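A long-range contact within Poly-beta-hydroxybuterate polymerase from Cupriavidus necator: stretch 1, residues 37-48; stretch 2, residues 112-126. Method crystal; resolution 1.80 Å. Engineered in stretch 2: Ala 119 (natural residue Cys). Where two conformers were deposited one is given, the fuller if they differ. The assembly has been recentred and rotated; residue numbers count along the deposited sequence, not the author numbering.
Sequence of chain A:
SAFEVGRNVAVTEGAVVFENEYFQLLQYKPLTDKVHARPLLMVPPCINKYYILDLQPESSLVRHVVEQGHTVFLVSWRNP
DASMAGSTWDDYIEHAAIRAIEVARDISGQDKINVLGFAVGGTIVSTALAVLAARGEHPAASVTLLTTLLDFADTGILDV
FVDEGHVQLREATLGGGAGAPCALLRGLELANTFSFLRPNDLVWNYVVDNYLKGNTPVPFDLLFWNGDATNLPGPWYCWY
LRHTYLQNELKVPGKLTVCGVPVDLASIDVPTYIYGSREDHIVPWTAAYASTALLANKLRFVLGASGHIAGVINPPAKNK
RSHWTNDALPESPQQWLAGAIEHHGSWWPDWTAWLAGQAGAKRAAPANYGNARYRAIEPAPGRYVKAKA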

# COMPACT_ATOMS: atom_id res chain seq x y z
N ALA A 37 6.52 -41.78 19.36
CA ALA A 37 6.10 -42.91 18.55
C ALA A 37 5.90 -42.50 17.09
O ALA A 37 6.25 -43.25 16.17
CB ALA A 37 4.82 -43.53 19.12
N ARG A 38 5.35 -41.30 16.86
CA ARG A 38 5.05 -40.87 15.50
C ARG A 38 6.18 -40.01 14.96
O ARG A 38 6.57 -39.02 15.60
CB ARG A 38 3.74 -40.09 15.45
CG ARG A 38 2.53 -40.88 15.93
CD ARG A 38 1.26 -40.15 15.55
NE ARG A 38 0.07 -40.93 15.90
CZ ARG A 38 -0.76 -40.61 16.88
NH1 ARG A 38 -0.53 -39.54 17.61
NH2 ARG A 38 -1.82 -41.38 17.12
N PRO A 39 6.72 -40.35 13.79
CA PRO A 39 7.80 -39.55 13.20
C PRO A 39 7.23 -38.33 12.48
O PRO A 39 6.02 -38.20 12.28
CB PRO A 39 8.44 -40.53 12.21
CG PRO A 39 7.28 -41.34 11.73
CD PRO A 39 6.38 -41.52 12.95
N LEU A 40 8.14 -37.45 12.06
CA LEU A 40 7.79 -36.28 11.27
C LEU A 40 8.40 -36.40 9.88
O LEU A 40 9.62 -36.55 9.75
CB LEU A 40 8.27 -34.99 11.94
CG LEU A 40 8.07 -33.71 11.11
CD1 LEU A 40 6.58 -33.38 11.03
CD2 LEU A 40 8.85 -32.55 11.74
N LEU A 41 7.56 -36.31 8.84
CA LEU A 41 8.03 -36.29 7.46
C LEU A 41 8.03 -34.85 6.95
O LEU A 41 6.97 -34.21 6.90
CB LEU A 41 7.16 -37.18 6.56
CG LEU A 41 7.39 -36.99 5.05
CD1 LEU A 41 8.77 -37.52 4.63
CD2 LEU A 41 6.28 -37.67 4.23
N MET A 42 9.20 -34.35 6.60
CA MET A 42 9.34 -33.01 6.06
C MET A 42 9.32 -33.03 4.54
O MET A 42 10.07 -33.79 3.91
CB MET A 42 10.63 -32.36 6.54
CG MET A 42 10.71 -32.17 8.04
SD MET A 42 12.12 -31.10 8.37
CE MET A 42 12.04 -31.01 10.16
N VAL A 43 8.46 -32.19 3.95
CA VAL A 43 8.40 -32.02 2.49
C VAL A 43 8.88 -30.61 2.17
O VAL A 43 8.12 -29.63 2.30
CB VAL A 43 6.99 -32.26 1.94
CG1 VAL A 43 6.97 -32.08 0.40
CG2 VAL A 43 6.51 -33.67 2.33
N PRO A 44 10.14 -30.46 1.78
CA PRO A 44 10.68 -29.14 1.46
C PRO A 44 10.27 -28.70 0.07
O PRO A 44 9.72 -29.49 -0.70
CB PRO A 44 12.20 -29.36 1.54
CG PRO A 44 12.38 -30.81 2.02
CD PRO A 44 11.14 -31.52 1.64
N PRO A 45 10.51 -27.44 -0.28
CA PRO A 45 10.26 -27.01 -1.67
C PRO A 45 11.15 -27.75 -2.65
O PRO A 45 12.25 -28.20 -2.32
CB PRO A 45 10.61 -25.51 -1.64
CG PRO A 45 11.60 -25.39 -0.48
CD PRO A 45 11.06 -26.35 0.55
N CYS A 46 10.66 -27.88 -3.88
CA CYS A 46 11.50 -28.32 -4.99
C CYS A 46 11.98 -27.15 -5.84
O CYS A 46 12.64 -27.36 -6.86
CB CYS A 46 10.75 -29.34 -5.86
SG CYS A 46 9.14 -28.75 -6.48
N ILE A 47 11.64 -25.93 -5.42
CA ILE A 47 12.25 -24.70 -5.90
C ILE A 47 13.40 -24.38 -4.94
O ILE A 47 13.16 -24.15 -3.75
CB ILE A 47 11.20 -23.57 -5.94
CG1 ILE A 47 10.13 -23.93 -6.99
CG2 ILE A 47 11.85 -22.21 -6.20
CD1 ILE A 47 8.86 -23.07 -6.91
N ASN A 48 14.64 -24.38 -5.45
CA ASN A 48 15.85 -24.61 -4.65
C ASN A 48 15.77 -25.95 -3.92
O ASN A 48 14.84 -26.74 -4.13
CB ASN A 48 16.12 -23.47 -3.66
CG ASN A 48 16.62 -22.22 -4.36
OD1 ASN A 48 17.55 -22.26 -5.18
ND2 ASN A 48 16.01 -21.10 -4.04
N LYS A 112 -0.30 -43.53 11.83
CA LYS A 112 -0.27 -42.15 11.36
C LYS A 112 1.09 -41.53 11.65
O LYS A 112 1.75 -41.88 12.63
CB LYS A 112 -1.37 -41.30 12.02
CG LYS A 112 -2.79 -41.79 11.71
CD LYS A 112 -3.84 -40.86 12.32
CE LYS A 112 -5.25 -41.42 12.16
NZ LYS A 112 -5.64 -41.55 10.73
N ILE A 113 1.48 -40.59 10.79
CA ILE A 113 2.71 -39.82 10.94
C ILE A 113 2.36 -38.34 10.97
O ILE A 113 1.28 -37.91 10.55
CB ILE A 113 3.73 -40.12 9.82
CG1 ILE A 113 3.23 -39.58 8.47
CG2 ILE A 113 4.03 -41.62 9.74
CD1 ILE A 113 4.22 -39.77 7.31
N ASN A 114 3.29 -37.54 11.48
CA ASN A 114 3.19 -36.10 11.36
C ASN A 114 3.87 -35.67 10.07
O ASN A 114 4.84 -36.29 9.63
CB ASN A 114 3.82 -35.41 12.56
CG ASN A 114 3.00 -35.58 13.82
OD1 ASN A 114 1.77 -35.55 13.77
ND2 ASN A 114 3.67 -35.79 14.94
N VAL A 115 3.33 -34.63 9.43
CA VAL A 115 3.95 -34.13 8.21
C VAL A 115 4.15 -32.63 8.31
O VAL A 115 3.43 -31.92 9.02
CB VAL A 115 3.16 -34.49 6.93
CG1 VAL A 115 2.81 -35.98 6.89
CG2 VAL A 115 1.93 -33.62 6.79
N LEU A 116 5.16 -32.15 7.59
CA LEU A 116 5.50 -30.74 7.51
C LEU A 116 5.78 -30.40 6.06
O LEU A 116 6.37 -31.19 5.32
CB LEU A 116 6.74 -30.41 8.39
CG LEU A 116 7.41 -29.03 8.29
CD1 LEU A 116 8.17 -28.73 9.59
CD2 LEU A 116 8.36 -28.91 7.09
N GLY A 117 5.33 -29.22 5.65
CA GLY A 117 5.72 -28.66 4.37
C GLY A 117 6.27 -27.26 4.58
O GLY A 117 5.91 -26.57 5.52
N PHE A 118 7.18 -26.86 3.68
CA PHE A 118 7.74 -25.52 3.67
C PHE A 118 7.60 -24.94 2.27
O PHE A 118 8.04 -25.56 1.30
CB PHE A 118 9.22 -25.52 4.09
CG PHE A 118 9.90 -24.17 3.95
CD1 PHE A 118 9.34 -23.05 4.53
CD2 PHE A 118 11.09 -24.04 3.25
CE1 PHE A 118 9.96 -21.81 4.43
CE2 PHE A 118 11.70 -22.80 3.14
CZ PHE A 118 11.14 -21.68 3.72
N ALA A 119 6.97 -23.77 2.16
CA ALA A 119 6.84 -23.05 0.87
C ALA A 119 6.10 -23.97 -0.10
O ALA A 119 5.07 -24.55 0.28
CB ALA A 119 8.21 -22.59 0.41
N VAL A 120 6.58 -24.15 -1.33
CA VAL A 120 5.82 -24.99 -2.25
C VAL A 120 5.73 -26.43 -1.76
O VAL A 120 4.79 -27.15 -2.11
CB VAL A 120 6.39 -24.92 -3.69
CG1 VAL A 120 7.73 -25.65 -3.79
CG2 VAL A 120 5.38 -25.51 -4.66
N GLY A 121 6.67 -26.87 -0.90
CA GLY A 121 6.51 -28.16 -0.25
C GLY A 121 5.21 -28.26 0.54
O GLY A 121 4.59 -29.32 0.60
N GLY A 122 4.77 -27.14 1.12
CA GLY A 122 3.51 -27.15 1.85
C GLY A 122 2.32 -27.24 0.92
O GLY A 122 1.33 -27.90 1.23
N THR A 123 2.41 -26.56 -0.23
CA THR A 123 1.36 -26.67 -1.24
C THR A 123 1.30 -28.10 -1.77
O THR A 123 0.21 -28.68 -1.89
CB THR A 123 1.63 -25.69 -2.38
OG1 THR A 123 1.95 -24.40 -1.84
CG2 THR A 123 0.41 -25.58 -3.30
N ILE A 124 2.46 -28.67 -2.08
CA ILE A 124 2.55 -30.05 -2.55
C ILE A 124 1.97 -31.01 -1.50
O ILE A 124 1.13 -31.86 -1.81
CB ILE A 124 4.00 -30.41 -2.89
CG1 ILE A 124 4.44 -29.70 -4.17
CG2 ILE A 124 4.18 -31.93 -3.01
CD1 ILE A 124 5.98 -29.68 -4.39
N VAL A 125 2.43 -30.90 -0.26
CA VAL A 125 2.02 -31.92 0.69
C VAL A 125 0.54 -31.76 1.04
O VAL A 125 -0.16 -32.76 1.27
CB VAL A 125 2.92 -31.93 1.94
CG1 VAL A 125 2.51 -30.86 2.95
CG2 VAL A 125 2.86 -33.33 2.54
N SER A 126 0.01 -30.54 1.03
CA SER A 126 -1.42 -30.35 1.27
C SER A 126 -2.24 -30.97 0.14
O SER A 126 -3.28 -31.60 0.40
CB SER A 126 -1.74 -28.87 1.42
OG SER A 126 -1.06 -28.32 2.54
O HOH W 1 6.51 -36.18 15.03

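Two neighbouring parallel β-strands, zipped together by backbone hydrogen bonds and sealed at their C-terminal ends by the start of a helix, make this contact, which buries 941 Å² in all. Its core is the regular parallel ladder, in which alternate residues on each side do the bonding, and a residue such as Leu 41 reaches two on its neighbour, Asn 114 through its N and Leu 116 through its O. Asn 114 N donates to Pro 39 O (2.9 Å), Leu 41 N to Asn 114 O (2.8 Å), Leu 116 N to Leu 41 O (2.8 Å) and Val 43 N to Leu 116 O (2.7 Å); a longer bond, Phe 118 N to Val 43 O (3.2 Å), closes the series. Pro 39 has no N-H and joins the ladder through its carbonyl alone; the bonding ends here, and Lys 112 O is left without a partner.

The side chains alternate between the two faces of the sheet. On one, Leu 40 CD1 packs against Leu 116 CB (4.0 Å) and Met 42 CG against Leu 116 CD2 (4.1 Å). The same face carries Asn 114, whose ND2 donates to the O of water 1 (2.9 Å), which in turn donates to Arg 38 O (2.9 Å), bridging the two stretches where the ladder begins. On the other face, Val 43 CG2 meets Val 125 CG2 of the helix at 3.7 Å, so the branched side chain joins strand to helix.

Glycine at 117 and 121 lets the helix start lie close against the strands. A CB on Gly 117 would clash with Gly 122 CA, and one on Gly 121 would lie 2.1 Å from Val 43 O. Without it, Gly 121 CA approaches Val 43 O to 3.4 Å in a CA-H...O contact. Beyond the strand, Pro 45 fills the corner: its CD lies 3.6 Å from Phe 118 CD2 and its CB 3.6 Å from Val 120 CG1, while Cys 46 SG reaches Ile 124 CD1 at 3.9 Å.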